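Local coordinates for NIF3-related protein (Bacillus cereus, PDB 2GX8) that is of unknown function but, as a member of the NIF3 family, binds a pair of zinc ions and carries an inserted domain that is probably regulatory, at residues 282-285 / 286-290; 236-239 / 240-244. All coordinates share one frame; numbering follows the deposited sequence.

Contact 1: 282-285 / 286-290; sequences GQFA and EHVKQ
F284 O accepts the backbone N-H of V288 at 2.8 Å (O to N), with an N-H...O angle of 154°, and this i to i+4 bond sets the two side chains one turn apart on the same flank of the helix. Q283 O takes H287 N at 3.0 Å. K289 N reaches A285 O at 3.2 Å, while the bond from E286 N to G282 O is weak.

The side-chain contact is a CH-pi one. V288 CG2 lies over one face of the F284 ring, 3.9 Å from its centroid and displaced toward the rim; its nearest ring atom is F284 CZ at 3.6 Å. V288 CG2 can reach the ring because it stands beside its own backbone N, while CG1 is anti to that N (chi1 166°). Another side faces the second subunit: K289 NZ forms a salt bridge with the C-terminal carboxylate of its V397, on which A285 packs, and a long, secondary one with E286 OE2 at 3.7 Å.

F284 and V288 thus plug helix 281-292 onto V333 of strand 331-335 and V353 of strand 351-354, with F284 also reaching strands 306-313 and 270-280.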
loop_
_atom_site.group_PDB
_atom_site.type_symbol
_atom_site.label_atom_id
_atom_site.label_comp_id
_atom_site.label_asym_id
_atom_site.label_seq_id
_atom_site.Cartn_x
_atom_site.Cartn_y
_atom_site.Cartn_z
ATOM N N GLY C 282 2.053 39.844 23.487
ATOM C CA GLY C 282 1.235 39.872 24.710
ATOM C C GLY C 282 -0.081 40.620 24.572
ATOM O O GLY C 282 -1.115 40.124 25.024
ATOM N N GLN C 283 -0.047 41.810 23.963
ATOM C CA GLN C 283 -1.287 42.565 23.714
ATOM C C GLN C 283 -2.055 42.115 22.483
ATOM O O GLN C 283 -3.263 42.337 22.391
ATOM C CB GLN C 283 -1.054 44.056 23.635
ATOM C CG GLN C 283 0.156 44.420 22.890
ATOM C CD GLN C 283 0.452 45.892 23.018
ATOM O OE1 GLN C 283 -0.257 46.734 22.451
ATOM N NE2 GLN C 283 1.508 46.215 23.758
ATOM N N PHE C 284 -1.363 41.516 21.523
ATOM C CA PHE C 284 -2.074 40.957 20.414
ATOM C C PHE C 284 -2.916 39.803 20.929
ATOM O O PHE C 284 -4.087 39.699 20.601
ATOM C CB PHE C 284 -1.162 40.507 19.293
ATOM C CG PHE C 284 -1.898 39.759 18.223
ATOM C CD1 PHE C 284 -2.820 40.419 17.416
ATOM C CD2 PHE C 284 -1.687 38.395 18.040
ATOM C CE1 PHE C 284 -3.518 39.734 16.440
ATOM C CE2 PHE C 284 -2.377 37.685 17.055
ATOM C CZ PHE C 284 -3.297 38.345 16.257
ATOM N N ALA C 285 -2.302 38.937 21.730
ATOM C CA ALA C 285 -2.983 37.807 22.391
ATOM C C ALA C 285 -4.245 38.214 23.144
ATOM O O ALA C 285 -5.228 37.489 23.078
ATOM C CB ALA C 285 -2.060 37.142 23.324
ATOM N N GLU C 286 -4.200 39.347 23.868
ATOM C CA GLU C 286 -5.372 39.919 24.552
ATOM C C GLU C 286 -6.418 40.302 23.531
ATOM O O GLU C 286 -7.603 40.003 23.703
ATOM C CB GLU C 286 -5.023 41.185 25.377
ATOM C CG GLU C 286 -4.264 40.878 26.649
ATOM C CD GLU C 286 -5.008 39.856 27.512
ATOM O OE1 GLU C 286 -6.187 40.158 27.830
ATOM O OE2 GLU C 286 -4.426 38.774 27.854
ATOM N N HIS C 287 -5.964 40.979 22.475
ATOM C CA HIS C 287 -6.831 41.378 21.381
ATOM C C HIS C 287 -7.497 40.145 20.776
ATOM O O HIS C 287 -8.675 40.184 20.491
ATOM C CB HIS C 287 -6.064 42.134 20.319
ATOM C CG HIS C 287 -6.912 42.567 19.165
ATOM N ND1 HIS C 287 -6.841 41.972 17.923
ATOM C CD2 HIS C 287 -7.862 43.531 19.068
ATOM C CE1 HIS C 287 -7.710 42.547 17.110
ATOM N NE2 HIS C 287 -8.351 43.488 17.782
ATOM N N VAL C 288 -6.770 39.052 20.594
ATOM C CA VAL C 288 -7.421 37.820 20.115
ATOM C C VAL C 288 -8.548 37.361 21.042
ATOM O O VAL C 288 -9.573 36.899 20.567
ATOM C CB VAL C 288 -6.421 36.699 19.907
ATOM C CG1 VAL C 288 -7.119 35.328 19.740
ATOM C CG2 VAL C 288 -5.573 37.033 18.703
ATOM N N LYS C 289 -8.382 37.544 22.353
ATOM C CA LYS C 289 -9.388 37.079 23.331
ATOM C C LYS C 289 -10.670 37.876 23.307
ATOM O O LYS C 289 -11.756 37.317 23.330
ATOM C CB LYS C 289 -8.819 37.030 24.765
ATOM C CG LYS C 289 -7.604 36.125 24.909
ATOM C CD LYS C 289 -7.373 35.599 26.317
ATOM C CE LYS C 289 -6.964 36.669 27.280
ATOM N NZ LYS C 289 -6.909 36.137 28.670
ATOM N N GLN C 290 -10.530 39.193 23.265
ATOM C CA GLN C 290 -11.662 40.096 23.260
ATOM C C GLN C 290 -12.370 39.981 21.934
ATOM O O GLN C 290 -13.595 39.859 21.857
ATOM C CB GLN C 290 -11.164 41.538 23.537
ATOM C CG GLN C 290 -12.166 42.678 23.326
ATOM C CD GLN C 290 -12.217 43.190 21.870
ATOM O OE1 GLN C 290 -13.258 43.664 21.405
ATOM N NE2 GLN C 290 -11.093 43.089 21.151
#

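Contact 2: 236-239 / 240-244; sequences LQRK and VIKAM
Q237 and I241 run alongside each other off adjacent turns, with Q237 CG 3.9 Å from I241 CG1. The branch I241 CG1 stands beside its own backbone N, anti to the carbonyl carbon (chi1 -63°), which directs it back along the helix toward the preceding turn; it also comes within 3.2 Å of Q237 O. Q237 continues from CG in an extended chain, and its side chain comes close to a bound Tris molecule, probably carried over from the crystallisation liquor.

A second apolar contact joins L236 and V240: V240 CG2 is 4.1 Å from L236 CB and lies nearer to the carbonyl oxygen of L236. Both pairs are four residues apart, and the backbone fixes their spacing. V240 N donates to L236 O at 3.0 Å, and I241 N donates to Q237 O at 2.8 Å with an N-H...O angle of 167°. The next two bonds, K242 N to R238 O and A243 N to K239 O, are each 3.1 Å long. Four successive i to i+4 bonds are the evidence for regular alpha-helical geometry over the first two turns of helix 237-247.

Further out, V240 packs on L180 of helix 170-182 and on A183 and A185 just beyond it, while I241 meets Y255 and V164 of the underlying strands. Helix 237-247 is therefore seated by one apolar flank.

The exposed flank is basic: R238 NH2 and K242 NZ, also one turn apart, come to 4.3 Å, with the lysine chain bent at chi3 (-74°). Two like charges this close probably repel mildly, a cost that solvent would be expected to screen at this surface.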
loop_
_atom_site.group_PDB
_atom_site.type_symbol
_atom_site.label_atom_id
_atom_site.label_comp_id
_atom_site.label_asym_id
_atom_site.label_seq_id
_atom_site.Cartn_x
_atom_site.Cartn_y
_atom_site.Cartn_z
ATOM N N LEU C 236 -18.792 27.448 -14.330
ATOM C CA LEU C 236 -19.872 28.165 -15.013
ATOM C C LEU C 236 -20.140 27.677 -16.433
ATOM O O LEU C 236 -21.050 28.183 -17.087
ATOM C CB LEU C 236 -19.626 29.683 -15.049
ATOM C CG LEU C 236 -19.774 30.566 -13.805
ATOM C CD1 LEU C 236 -19.556 32.034 -14.184
ATOM C CD2 LEU C 236 -21.143 30.394 -13.130
ATOM N N GLN C 237 -19.366 26.698 -16.906
ATOM C CA GLN C 237 -19.514 26.200 -18.281
ATOM C C GLN C 237 -20.965 25.823 -18.669
ATOM O O GLN C 237 -21.543 26.382 -19.613
ATOM C CB GLN C 237 -18.524 25.051 -18.593
ATOM C CG GLN C 237 -18.504 24.657 -20.097
ATOM C CD GLN C 237 -17.533 23.543 -20.458
ATOM O OE1 GLN C 237 -17.853 22.699 -21.290
ATOM N NE2 GLN C 237 -16.345 23.541 -19.855
ATOM N N ARG C 238 -21.555 24.911 -17.917
ATOM C CA ARG C 238 -22.890 24.421 -18.234
ATOM C C ARG C 238 -23.944 25.538 -18.390
ATOM O O ARG C 238 -24.627 25.621 -19.419
ATOM C CB ARG C 238 -23.301 23.363 -17.206
ATOM C CG ARG C 238 -24.569 22.639 -17.553
ATOM C CD ARG C 238 -24.775 21.494 -16.600
ATOM N NE ARG C 238 -26.170 21.076 -16.555
ATOM C CZ ARG C 238 -27.072 21.630 -15.751
ATOM N NH1 ARG C 238 -26.708 22.630 -14.953
ATOM N NH2 ARG C 238 -28.332 21.193 -15.744
ATOM N N LYS C 239 -24.038 26.400 -17.378
ATOM C CA LYS C 239 -24.957 27.535 -17.372
ATOM C C LYS C 239 -24.673 28.506 -18.528
ATOM O O LYS C 239 -25.593 28.920 -19.227
ATOM C CB LYS C 239 -24.918 28.251 -16.007
ATOM C CG LYS C 239 -25.584 29.608 -16.003
ATOM C CD LYS C 239 -25.716 30.221 -14.621
ATOM C CE LYS C 239 -26.505 31.519 -14.734
ATOM N NZ LYS C 239 -26.946 32.046 -13.418
ATOM N N VAL C 240 -23.403 28.846 -18.740
ATOM C CA VAL C 240 -23.016 29.775 -19.805
ATOM C C VAL C 240 -23.271 29.245 -21.236
ATOM O O VAL C 240 -23.722 29.994 -22.113
ATOM C CB VAL C 240 -21.552 30.271 -19.623
ATOM C CG1 VAL C 240 -21.059 30.987 -20.863
ATOM C CG2 VAL C 240 -21.425 31.174 -18.371
ATOM N N ILE C 241 -22.993 27.960 -21.463
ATOM C CA ILE C 241 -23.246 27.322 -22.760
ATOM C C ILE C 241 -24.761 27.280 -23.037
ATOM O O ILE C 241 -25.203 27.556 -24.151
ATOM C CB ILE C 241 -22.597 25.877 -22.852
ATOM C CG1 ILE C 241 -21.063 25.935 -22.733
ATOM C CG2 ILE C 241 -22.984 25.129 -24.126
ATOM C CD1 ILE C 241 -20.407 26.964 -23.617
ATOM N N LYS C 242 -25.554 26.958 -22.016
ATOM C CA LYS C 242 -27.000 26.882 -22.176
ATOM C C LYS C 242 -27.617 28.231 -22.559
ATOM O O LYS C 242 -28.472 28.295 -23.447
ATOM C CB LYS C 242 -27.662 26.312 -20.912
ATOM C CG LYS C 242 -29.190 26.256 -20.983
ATOM C CD LYS C 242 -29.813 25.622 -19.766
ATOM C CE LYS C 242 -29.622 24.127 -19.753
ATOM N NZ LYS C 242 -30.486 23.501 -18.720
ATOM N N ALA C 243 -27.177 29.298 -21.894
ATOM C CA ALA C 243 -27.656 30.658 -22.162
ATOM C C ALA C 243 -27.238 31.112 -23.556
ATOM O O ALA C 243 -28.000 31.760 -24.288
ATOM C CB ALA C 243 -27.113 31.617 -21.123
ATOM N N MET C 244 -26.010 30.763 -23.908
ATOM C CA MET C 244 -25.443 31.076 -25.201
ATOM C C MET C 244 -26.282 30.433 -26.321
ATOM O O MET C 244 -26.714 31.125 -27.262
ATOM C CB MET C 244 -24.037 30.517 -25.233
ATOM C CG MET C 244 -23.230 30.870 -26.436
ATOM S SD MET C 244 -21.756 29.824 -26.472
ATOM C CE MET C 244 -22.422 28.278 -27.070
#

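How the contacts relate
From the N terminus, contact 2 (236-239 with 240-244) comes first and is complete before contact 1 (282-285 with 286-290) begins; the two are in series and neither nest nor cross. Neither closes a loop, since each joins consecutive turns of a single helix. Strands 255-260, 262-268 and 270-280 follow helix 237-247 and lead into helix 281-292. The centres are 48 Å apart, on opposite sides of the chain's centre, and the nearest atoms about 35 Å apart, so there is no direct touch. Contact 2 belongs to a helix seated on strands 150-168 and 255-260, contact 1 to one that covers strands 270-280, 306-313, 331-335 and 351-354 and meets the second subunit.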